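Type III secretion system effector HopBA1 (Pseudomonas syringae pv. aptata, PDB 5T09) acts as a virulence factor that the Arabidopsis resistance protein RBA1 recognizes, enhancing RBA1 self-association and so triggering plant cell death. Local coordinates at residues S102-F107 / K122-L127; A110-G113 / A118-D121; E95-G100 / S129-G134; I52-E55 / F60-K63. All coordinates share one frame; numbering follows the deposited sequence.

Contact 1 (S102-F107 / K122-L127); sequences SAVKHF and KVSEAL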
loop_
_atom_site.group_PDB
_atom_site.type_symbol
_atom_site.label_atom_id
_atom_site.label_comp_id
_atom_site.label_asym_id
_atom_site.label_seq_id
_atom_site.Cartn_x
_atom_site.Cartn_y
_atom_site.Cartn_z
ATOM N N SER A 102 9.072 16.940 6.281
ATOM C CA SER A 102 9.612 16.893 7.634
ATOM C C SER A 102 8.501 16.716 8.661
ATOM O O SER A 102 8.672 16.008 9.659
ATOM C CB SER A 102 10.413 18.163 7.918
ATOM O OG SER A 102 11.405 18.366 6.926
ATOM N N ALA A 103 7.350 17.350 8.429
ATOM C CA ALA A 103 6.231 17.222 9.357
ATOM C C ALA A 103 5.635 15.819 9.319
ATOM O O ALA A 103 5.288 15.259 10.364
ATOM C CB ALA A 103 5.164 18.266 9.030
ATOM N N VAL A 104 5.502 15.237 8.126
ATOM C CA VAL A 104 4.919 13.901 8.012
ATOM C C VAL A 104 5.779 12.882 8.751
ATOM O O VAL A 104 5.262 11.995 9.442
ATOM C CB VAL A 104 4.736 13.527 6.529
ATOM C CG1 VAL A 104 4.319 12.063 6.376
ATOM C CG2 VAL A 104 3.704 14.441 5.879
ATOM N N LYS A 105 7.100 12.991 8.617
ATOM C CA LYS A 105 7.992 12.033 9.265
ATOM C C LYS A 105 7.809 12.059 10.778
ATOM O O LYS A 105 7.673 11.009 11.418
ATOM C CB LYS A 105 9.440 12.339 8.881
ATOM C CG LYS A 105 10.464 11.347 9.412
ATOM C CD LYS A 105 11.870 11.738 8.986
ATOM C CE LYS A 105 12.925 10.830 9.597
ATOM N NZ LYS A 105 14.302 11.334 9.342
ATOM N N HIS A 106 7.795 13.256 11.368
ATOM C CA HIS A 106 7.594 13.372 12.809
ATOM C C HIS A 106 6.239 12.815 13.229
ATOM O O HIS A 106 6.113 12.235 14.314
ATOM C CB HIS A 106 7.723 14.834 13.239
ATOM C CG HIS A 106 8.143 15.013 14.664
ATOM N ND1 HIS A 106 9.443 14.827 15.085
ATOM C CD2 HIS A 106 7.439 15.366 15.766
ATOM C CE1 HIS A 106 9.520 15.056 16.385
ATOM N NE2 HIS A 106 8.317 15.384 16.822
ATOM N N PHE A 107 5.217 12.976 12.385
ATOM C CA PHE A 107 3.892 12.457 12.711
ATOM C C PHE A 107 3.852 10.933 12.661
ATOM O O PHE A 107 3.130 10.307 13.445
ATOM C CB PHE A 107 2.856 13.050 11.753
ATOM C CG PHE A 107 1.471 12.491 11.930
ATOM C CD1 PHE A 107 0.585 13.064 12.826
ATOM C CD2 PHE A 107 1.054 11.395 11.198
ATOM C CE1 PHE A 107 -0.689 12.552 12.989
ATOM C CE2 PHE A 107 -0.217 10.881 11.359
ATOM C CZ PHE A 107 -1.086 11.459 12.256
ATOM N N LYS A 122 11.612 8.045 3.318
ATOM C CA LYS A 122 11.110 7.756 1.977
ATOM C C LYS A 122 9.596 7.587 1.977
ATOM O O LYS A 122 8.919 8.009 1.030
ATOM C CB LYS A 122 11.788 6.506 1.412
ATOM C CG LYS A 122 13.275 6.679 1.108
ATOM C CD LYS A 122 13.500 7.776 0.078
ATOM C CE LYS A 122 14.904 7.744 -0.505
ATOM N NZ LYS A 122 15.071 8.785 -1.560
ATOM N N VAL A 123 9.042 6.966 3.019
ATOM C CA VAL A 123 7.588 6.868 3.127
ATOM C C VAL A 123 6.977 8.262 3.166
ATOM O O VAL A 123 5.997 8.551 2.473
ATOM C CB VAL A 123 7.192 6.044 4.366
ATOM C CG1 VAL A 123 5.677 6.096 4.591
ATOM C CG2 VAL A 123 7.644 4.605 4.210
ATOM N N SER A 124 7.552 9.150 3.981
ATOM C CA SER A 124 7.043 10.514 4.063
ATOM C C SER A 124 7.138 11.222 2.717
ATOM O O SER A 124 6.201 11.915 2.304
ATOM C CB SER A 124 7.806 11.291 5.134
ATOM O OG SER A 124 7.698 10.645 6.392
ATOM N N GLU A 125 8.264 11.063 2.014
ATOM C CA GLU A 125 8.390 11.664 0.689
ATOM C C GLU A 125 7.312 11.142 -0.254
ATOM O O GLU A 125 6.750 11.903 -1.051
ATOM C CB GLU A 125 9.781 11.395 0.107
ATOM C CG GLU A 125 10.038 12.122 -1.207
ATOM C CD GLU A 125 11.367 11.752 -1.847
ATOM O OE1 GLU A 125 11.880 10.646 -1.575
ATOM O OE2 GLU A 125 11.897 12.573 -2.628
ATOM N N ALA A 126 7.007 9.845 -0.178
ATOM C CA ALA A 126 6.006 9.267 -1.072
ATOM C C ALA A 126 4.619 9.834 -0.792
ATOM O O ALA A 126 3.880 10.170 -1.725
ATOM C CB ALA A 126 6.000 7.745 -0.938
ATOM N N LEU A 127 4.243 9.941 0.482
ATOM C CA LEU A 127 2.951 10.529 0.821
ATOM C C LEU A 127 2.875 11.975 0.347
ATOM O O LEU A 127 1.871 12.397 -0.238
ATOM C CB LEU A 127 2.717 10.445 2.328
ATOM C CG LEU A 127 2.719 9.038 2.931
ATOM C CD1 LEU A 127 2.452 9.111 4.425
ATOM C CD2 LEU A 127 1.700 8.142 2.240
#

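Contact 2 (A110-G113 / A118-D121); sequences ASWG and AWLD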
loop_
_atom_site.group_PDB
_atom_site.type_symbol
_atom_site.label_atom_id
_atom_site.label_comp_id
_atom_site.label_asym_id
_atom_site.label_seq_id
_atom_site.Cartn_x
_atom_site.Cartn_y
_atom_site.Cartn_z
ATOM N N ALA A 110 6.201 7.959 15.789
ATOM C CA ALA A 110 5.750 7.265 16.990
ATOM C C ALA A 110 5.339 5.828 16.690
ATOM O O ALA A 110 5.680 4.906 17.441
ATOM C CB ALA A 110 4.590 8.028 17.629
ATOM N N SER A 111 4.608 5.612 15.598
ATOM C CA SER A 111 4.108 4.285 15.272
ATOM C C SER A 111 4.950 3.552 14.236
ATOM O O SER A 111 4.904 2.318 14.192
ATOM C CB SER A 111 2.664 4.378 14.763
ATOM O OG SER A 111 1.792 4.761 15.810
ATOM N N TRP A 112 5.720 4.266 13.414
ATOM C CA TRP A 112 6.370 3.652 12.264
ATOM C C TRP A 112 7.866 3.901 12.169
ATOM O O TRP A 112 8.510 3.314 11.290
ATOM C CB TRP A 112 5.684 4.122 10.971
ATOM C CG TRP A 112 4.334 3.524 10.881
ATOM C CD1 TRP A 112 3.152 4.102 11.232
ATOM C CD2 TRP A 112 4.025 2.194 10.465
ATOM N NE1 TRP A 112 2.121 3.213 11.047
ATOM C CE2 TRP A 112 2.634 2.034 10.575
ATOM C CE3 TRP A 112 4.792 1.123 10.002
ATOM C CZ2 TRP A 112 1.992 0.846 10.237
ATOM C CZ3 TRP A 112 4.155 -0.051 9.664
ATOM C CH2 TRP A 112 2.773 -0.182 9.784
ATOM N N GLY A 113 8.448 4.721 13.043
ATOM C CA GLY A 113 9.884 4.918 13.015
ATOM C C GLY A 113 10.671 3.658 13.309
ATOM O O GLY A 113 11.843 3.566 12.927
ATOM N N ALA A 118 15.694 6.052 7.383
ATOM C CA ALA A 118 15.695 6.261 5.939
ATOM C C ALA A 118 14.359 5.864 5.330
ATOM O O ALA A 118 13.772 6.610 4.538
ATOM C CB ALA A 118 16.827 5.462 5.295
ATOM N N TRP A 119 13.863 4.681 5.691
ATOM C CA TRP A 119 12.588 4.219 5.162
ATOM C C TRP A 119 11.458 5.168 5.545
ATOM O O TRP A 119 10.631 5.537 4.705
ATOM C CB TRP A 119 12.308 2.804 5.663
ATOM C CG TRP A 119 10.983 2.267 5.223
ATOM C CD1 TRP A 119 10.680 1.717 4.013
ATOM C CD2 TRP A 119 9.784 2.220 6.000
ATOM N NE1 TRP A 119 9.360 1.333 3.986
ATOM C CE2 TRP A 119 8.790 1.628 5.197
ATOM C CE3 TRP A 119 9.456 2.618 7.300
ATOM C CZ2 TRP A 119 7.490 1.426 5.649
ATOM C CZ3 TRP A 119 8.162 2.418 7.748
ATOM C CH2 TRP A 119 7.197 1.828 6.926
ATOM N N LEU A 120 11.411 5.583 6.814
ATOM C CA LEU A 120 10.375 6.524 7.228
ATOM C C LEU A 120 10.481 7.822 6.442
ATOM O O LEU A 120 9.463 8.432 6.094
ATOM C CB LEU A 120 10.467 6.803 8.728
ATOM C CG LEU A 120 9.266 7.567 9.302
ATOM C CD1 LEU A 120 8.025 6.681 9.304
ATOM C CD2 LEU A 120 9.542 8.094 10.698
ATOM N N ASP A 121 11.706 8.262 6.151
ATOM C CA ASP A 121 11.888 9.439 5.308
ATOM C C ASP A 121 11.314 9.205 3.914
ATOM O O ASP A 121 10.603 10.058 3.369
ATOM C CB ASP A 121 13.372 9.796 5.228
ATOM C CG ASP A 121 13.625 11.064 4.440
ATOM O OD1 ASP A 121 13.784 10.977 3.204
ATOM O OD2 ASP A 121 13.665 12.149 5.056
#

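Contact 3 (E95-G100 / S129-G134); sequences EALSDG and SAHRAG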
loop_
_atom_site.group_PDB
_atom_site.type_symbol
_atom_site.label_atom_id
_atom_site.label_comp_id
_atom_site.label_asym_id
_atom_site.label_seq_id
_atom_site.Cartn_x
_atom_site.Cartn_y
_atom_site.Cartn_z
ATOM N N GLU A 95 -2.840 18.122 8.199
ATOM C CA GLU A 95 -2.043 19.292 8.553
ATOM C C GLU A 95 -0.562 19.033 8.307
ATOM O O GLU A 95 0.140 19.870 7.730
ATOM C CB GLU A 95 -2.286 19.672 10.014
ATOM C CG GLU A 95 -3.704 20.123 10.307
ATOM C CD GLU A 95 -3.905 20.500 11.761
ATOM O OE1 GLU A 95 -3.028 20.173 12.589
ATOM O OE2 GLU A 95 -4.937 21.128 12.075
ATOM N N ALA A 96 -0.069 17.871 8.744
ATOM C CA ALA A 96 1.324 17.518 8.493
ATOM C C ALA A 96 1.610 17.460 7.000
ATOM O O ALA A 96 2.646 17.954 6.538
ATOM C CB ALA A 96 1.648 16.176 9.149
ATOM N N LEU A 97 0.696 16.867 6.232
ATOM C CA LEU A 97 0.906 16.713 4.799
ATOM C C LEU A 97 1.122 18.057 4.116
ATOM O O LEU A 97 1.820 18.131 3.098
ATOM C CB LEU A 97 -0.289 15.979 4.189
ATOM C CG LEU A 97 -0.077 15.095 2.958
ATOM C CD1 LEU A 97 1.040 14.083 3.162
ATOM C CD2 LEU A 97 -1.378 14.379 2.642
ATOM N N SER A 98 0.538 19.129 4.658
ATOM C CA SER A 98 0.751 20.458 4.097
ATOM C C SER A 98 2.039 21.093 4.605
ATOM O O SER A 98 2.685 21.846 3.868
ATOM C CB SER A 98 -0.437 21.364 4.422
ATOM O OG SER A 98 -1.635 20.853 3.864
ATOM N N ASP A 99 2.427 20.806 5.850
ATOM C CA ASP A 99 3.655 21.380 6.388
ATOM C C ASP A 99 4.889 20.840 5.673
ATOM O O ASP A 99 5.913 21.529 5.609
ATOM C CB ASP A 99 3.746 21.117 7.890
ATOM C CG ASP A 99 2.828 22.021 8.696
ATOM O OD1 ASP A 99 2.517 23.132 8.220
ATOM O OD2 ASP A 99 2.422 21.622 9.808
ATOM N N GLY A 100 4.819 19.627 5.140
ATOM C CA GLY A 100 5.855 19.097 4.278
ATOM C C GLY A 100 6.416 17.783 4.786
ATOM O O GLY A 100 5.999 17.245 5.809
ATOM N N SER A 129 4.666 13.376 -2.080
ATOM C CA SER A 129 4.678 13.418 -3.540
ATOM C C SER A 129 3.311 13.066 -4.110
ATOM O O SER A 129 2.893 13.624 -5.129
ATOM C CB SER A 129 5.744 12.468 -4.088
ATOM O OG SER A 129 7.008 12.734 -3.502
ATOM N N ALA A 130 2.601 12.138 -3.467
ATOM C CA ALA A 130 1.237 11.836 -3.887
ATOM C C ALA A 130 0.321 13.025 -3.632
ATOM O O ALA A 130 -0.458 13.423 -4.506
ATOM C CB ALA A 130 0.724 10.596 -3.153
ATOM N N HIS A 131 0.412 13.612 -2.437
ATOM C CA HIS A 131 -0.429 14.756 -2.101
ATOM C C HIS A 131 -0.252 15.888 -3.104
ATOM O O HIS A 131 -1.229 16.377 -3.685
ATOM C CB HIS A 131 -0.106 15.237 -0.686
ATOM C CG HIS A 131 -0.921 16.415 -0.253
ATOM N ND1 HIS A 131 -2.260 16.318 0.060
ATOM C CD2 HIS A 131 -0.587 17.716 -0.082
ATOM C CE1 HIS A 131 -2.715 17.510 0.405
ATOM N NE2 HIS A 131 -1.721 18.375 0.328
ATOM N N ARG A 132 0.991 16.324 -3.325
ATOM C CA ARG A 132 1.211 17.458 -4.214
ATOM C C ARG A 132 0.966 17.112 -5.678
ATOM O O ARG A 132 0.902 18.024 -6.509
ATOM C CB ARG A 132 2.626 18.022 -4.026
ATOM C CG ARG A 132 3.773 17.054 -4.289
ATOM C CD ARG A 132 5.127 17.724 -4.030
ATOM N NE ARG A 132 5.257 18.248 -2.667
ATOM C CZ ARG A 132 5.997 17.706 -1.698
ATOM N NH1 ARG A 132 6.706 16.603 -1.908
ATOM N NH2 ARG A 132 6.032 18.279 -0.501
ATOM N N ALA A 133 0.813 15.832 -6.011
ATOM C CA ALA A 133 0.404 15.432 -7.352
ATOM C C ALA A 133 -1.105 15.490 -7.552
ATOM O O ALA A 133 -1.582 15.168 -8.646
ATOM C CB ALA A 133 0.903 14.015 -7.653
ATOM N N GLY A 134 -1.863 15.889 -6.533
ATOM C CA GLY A 134 -3.306 15.941 -6.625
ATOM C C GLY A 134 -4.025 14.706 -6.133
ATOM O O GLY A 134 -5.227 14.568 -6.392
#

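Contact 4 (I52-E55 / F60-K63); sequences IGDE and FIPK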
loop_
_atom_site.group_PDB
_atom_site.type_symbol
_atom_site.label_atom_id
_atom_site.label_comp_id
_atom_site.label_asym_id
_atom_site.label_seq_id
_atom_site.Cartn_x
_atom_site.Cartn_y
_atom_site.Cartn_z
ATOM N N ILE A 52 -1.004 -2.342 -2.949
ATOM C CA ILE A 52 0.453 -2.408 -2.919
ATOM C C ILE A 52 0.846 -3.077 -1.610
ATOM O O ILE A 52 0.694 -2.490 -0.533
ATOM C CB ILE A 52 1.095 -1.021 -3.051
ATOM C CG1 ILE A 52 0.743 -0.396 -4.403
ATOM C CG2 ILE A 52 2.619 -1.119 -2.890
ATOM C CD1 ILE A 52 1.229 1.035 -4.564
ATOM N N GLY A 53 1.356 -4.304 -1.699
ATOM C CA GLY A 53 1.762 -5.033 -0.517
ATOM C C GLY A 53 3.095 -4.542 0.003
ATOM O O GLY A 53 4.140 -4.803 -0.601
ATOM N N ASP A 54 3.075 -3.819 1.116
ATOM C CA ASP A 54 4.295 -3.225 1.638
ATOM C C ASP A 54 5.156 -4.275 2.322
ATOM O O ASP A 54 4.648 -5.204 2.957
ATOM C CB ASP A 54 3.977 -2.109 2.630
ATOM C CG ASP A 54 5.164 -1.207 2.876
ATOM O OD1 ASP A 54 5.767 -0.747 1.881
ATOM O OD2 ASP A 54 5.505 -0.973 4.056
ATOM N N GLU A 55 6.465 -4.125 2.172
ATOM C CA GLU A 55 7.451 -4.801 3.007
ATOM C C GLU A 55 8.090 -3.700 3.841
ATOM O O GLU A 55 8.895 -2.914 3.332
ATOM C CB GLU A 55 8.479 -5.551 2.172
ATOM C CG GLU A 55 7.880 -6.563 1.212
ATOM C CD GLU A 55 8.937 -7.397 0.517
ATOM O OE1 GLU A 55 10.000 -7.647 1.131
ATOM O OE2 GLU A 55 8.708 -7.798 -0.645
ATOM N N PHE A 60 12.844 0.458 -1.682
ATOM C CA PHE A 60 12.434 0.436 -3.084
ATOM C C PHE A 60 10.964 0.805 -3.250
ATOM O O PHE A 60 10.598 1.494 -4.209
ATOM C CB PHE A 60 12.699 -0.943 -3.688
ATOM C CG PHE A 60 12.142 -1.114 -5.071
ATOM C CD1 PHE A 60 12.880 -0.735 -6.182
ATOM C CD2 PHE A 60 10.878 -1.650 -5.263
ATOM C CE1 PHE A 60 12.371 -0.887 -7.453
ATOM C CE2 PHE A 60 10.364 -1.806 -6.534
ATOM C CZ PHE A 60 11.110 -1.423 -7.630
ATOM N N ILE A 61 10.108 0.353 -2.339
ATOM C CA ILE A 61 8.661 0.455 -2.515
ATOM C C ILE A 61 8.218 1.909 -2.384
ATOM O O ILE A 61 7.555 2.423 -3.296
ATOM C CB ILE A 61 7.931 -0.474 -1.530
ATOM C CG1 ILE A 61 8.248 -1.931 -1.886
ATOM C CG2 ILE A 61 6.424 -0.244 -1.570
ATOM C CD1 ILE A 61 7.818 -2.951 -0.861
ATOM N N PRO A 62 8.540 2.614 -1.295
ATOM C CA PRO A 62 8.163 4.037 -1.231
ATOM C C PRO A 62 8.830 4.885 -2.302
ATOM O O PRO A 62 8.223 5.851 -2.777
ATOM C CB PRO A 62 8.595 4.457 0.183
ATOM C CG PRO A 62 9.585 3.431 0.613
ATOM C CD PRO A 62 9.151 2.155 -0.037
ATOM N N LYS A 63 10.062 4.559 -2.697
ATOM C CA LYS A 63 10.692 5.270 -3.807
ATOM C C LYS A 63 9.907 5.074 -5.096
ATOM O O LYS A 63 9.733 6.015 -5.879
ATOM C CB LYS A 63 12.131 4.793 -3.995
ATOM C CG LYS A 63 13.135 5.405 -3.035
ATOM C CD LYS A 63 14.549 4.873 -3.283
ATOM C CE LYS A 63 15.056 5.202 -4.686
ATOM N NZ LYS A 63 16.471 4.770 -4.888
#

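Contact 1 (S102-F107 / K122-L127)
Ser124 of helix 117-132 fits its short side chain between Val104 and Lys105 of helix 101-112. Its OG lies 3.2 Å from Lys105 CA and 3.5 Å from Lys105 CB. It touches the lysine where that side chain leaves the backbone. OG is also near Lys105 N, but the angle is too poor for a hydrogen bond. The hydroxyl bonds instead within its own helix, to the carbonyl O of Leu120 one turn earlier. Its chi1 of -58° sets OG beside the backbone N and anti to the carbonyl carbon. This buried polar atom thus has a partner and can still pack against the other helix. Val104 meets the serine with one methyl: CG1 is 3.7 Å from Ser124 OG and 3.8 Å from Ser124 CB.

The two helices form a helical hairpin beside the mixed, mostly parallel sheet. Their local axes come within 8.5 Å at 125°, so they run in opposing senses but are strongly inclined. The small serine suits this spacing, with Lys105 CA and Ser124 CA only 5.5 Å apart.

One turn beyond Ser124, Leu127 CD1 reaches Val104 CG1 at 4.0 Å, the apolar contact of the pair. The valine's other methyl, CG2, turns to helix 90-99 and packs on Leu97. Lys105 uses only the base of its side chain here. CG stands anti to the backbone N (chi1 -176°), and the rest of the chain is extended. That shape carries NZ away from Ser124 to a salt bridge with Asp117, at the start of helix 117-132.

Contact 2 (A110-G113 / A118-D121)
Trp112 overlaps Leu120 at the base of its side chain and Trp119 at its indole. Trp112 CB packs on Leu120 CD1 at 3.8 Å. Farther out, Trp112 CE3 lies 4.0 Å from Trp119 CH2. The two indoles meet at a slant through their six-membered rings, and the contact is not a parallel stack. Trp119 also has a polar neighbour: the carbonyl O of Trp112 lies at the indole edge, near the ring plane, 3.7 Å from CZ3. The carbon-bound hydrogens at this edge face the oxygen, which probably makes the approach mildly favourable.

These residues close the short turn between helices 101-112 and 117-132. The contact therefore sits at the connected end of the helical hairpin, where only four residues separate the two segments. Phe84 meets both tryptophans, edge-to-face with Trp112 and with planes at about 80° to Trp119. His56 adds a further edge-to-face contact to Trp112, so the indoles belong to a larger aromatic cluster.

Leu120 spreads its two methyls over neighbouring residues of the first helix end. CG is anti to the backbone N (chi1 -169°), which directs the branch across to the other segment. CD1 takes the tryptophan CB, while CD2 lies 3.9 Å from Gly113 CA. Gly113 presents bare backbone to this methyl. The leucine side chain also packs on Lys105, Leu108 and Glu109 of helix 101-112.

Contact 3 (E95-G100 / S129-G134)
Leu97 lays its branched end over one face of the His131 imidazole. Leu97 CG stands 3.9 Å from the ring centroid and 27° off the ring normal, a CH-pi contact. It is displaced toward the rim of the ring, on the side of His131 CG. Leu97 CD2 presses closest, 3.3 Å from His131 ND1. His131 CB completes the tight part, 3.6 Å from Leu97 CG. The histidine reaches across because its CG is anti to the backbone N (chi1 180°). Leu97 also touches Val137 of strand 136-141, so this half connects to the sheet.

The other half is loose. Ser98 OG is 4.3 Å from His131 NE2 and meets the ring obliquely. That hydroxyl makes a weak hydrogen bond to Arg94 O in its own helix. Ser98 and Arg132 lie on the exposed side. Both helices end here, helix 90-99 at Gly100 and helix 117-132 at Gly134, which forms a Schellman motif. The histidine therefore serves this contact mainly through its flat face and CB, and the two helix ends are joined by dispersion rather than by polar bonds.

Contact 4 (I52-E55 / F60-K63)
Strand 49-54 ends facing the first turn of helix 60-74, with Asp54 CA and Ile61 CA 7.1 Å apart. Ile61 carries the helix side of the contact, and its two branches have different partners. CG2 points back toward the start of the strand, 4.1 Å from Ile52 CG2 and 3.5 Å from Asp54 OD1. CD1 branches off at roughly a right angle, 3.5 Å from Glu55 N and 4.0 Å from Glu55 CB. The torsions explain this: CG2 is anti to the backbone N, whereas CG1 is anti to the carbonyl carbon (chi1 -66°) and carries CD1 toward Glu55.

Asp54 is buried, but both carboxylate oxygens have partners. OD1 accepts a hydrogen bond from Trp188 NE1 of strand 184-190, and OD2 is hydrogen-bonded to His56 ND1. These bonds probably fix the rotation of the carboxylate while Ile61 packs beside OD1. Glu55 offers its aliphatic part: CB and CG lie beside Ile61 CD1, nearly at right angles to that side chain. Trp188 and Phe213 of the flanking strands also touch Ile61.

Inside the sheet, the strand is hydrogen-bonded to 184-190 on one edge and 209-214 on the other. A central parallel strand leading through a short loop into a helix on the sheet is the opening half of a beta-alpha-beta crossover, here completed by parallel strand 77-82 across strand 184-190, in the EreA/ChaN-like alpha-beta fold.

Contacts 1, 2 and 3 share helix 117-132 and follow it from start to end. Contact 2 closes the hairpin with helix 101-112, contact 1 holds its middle, and contact 3 adds helix 90-99 at the far end. Along the chain, 2 nests within 1, and 1 within 3. Contact 4 joins the sheet to helix 60-74; its centre lies about 7 Å from the chain's centre. Contacts 1, 2 and 4 are buried; contact 3 is partly open. Their chemistry shifts, from a serine set against valine, leucine and a lysine base in 1 to aromatics in 2, a histidine face in 3 and isoleucine beside a bonded carboxylate in 4. Trp119 touches Asp54, linking contacts 2 and 4.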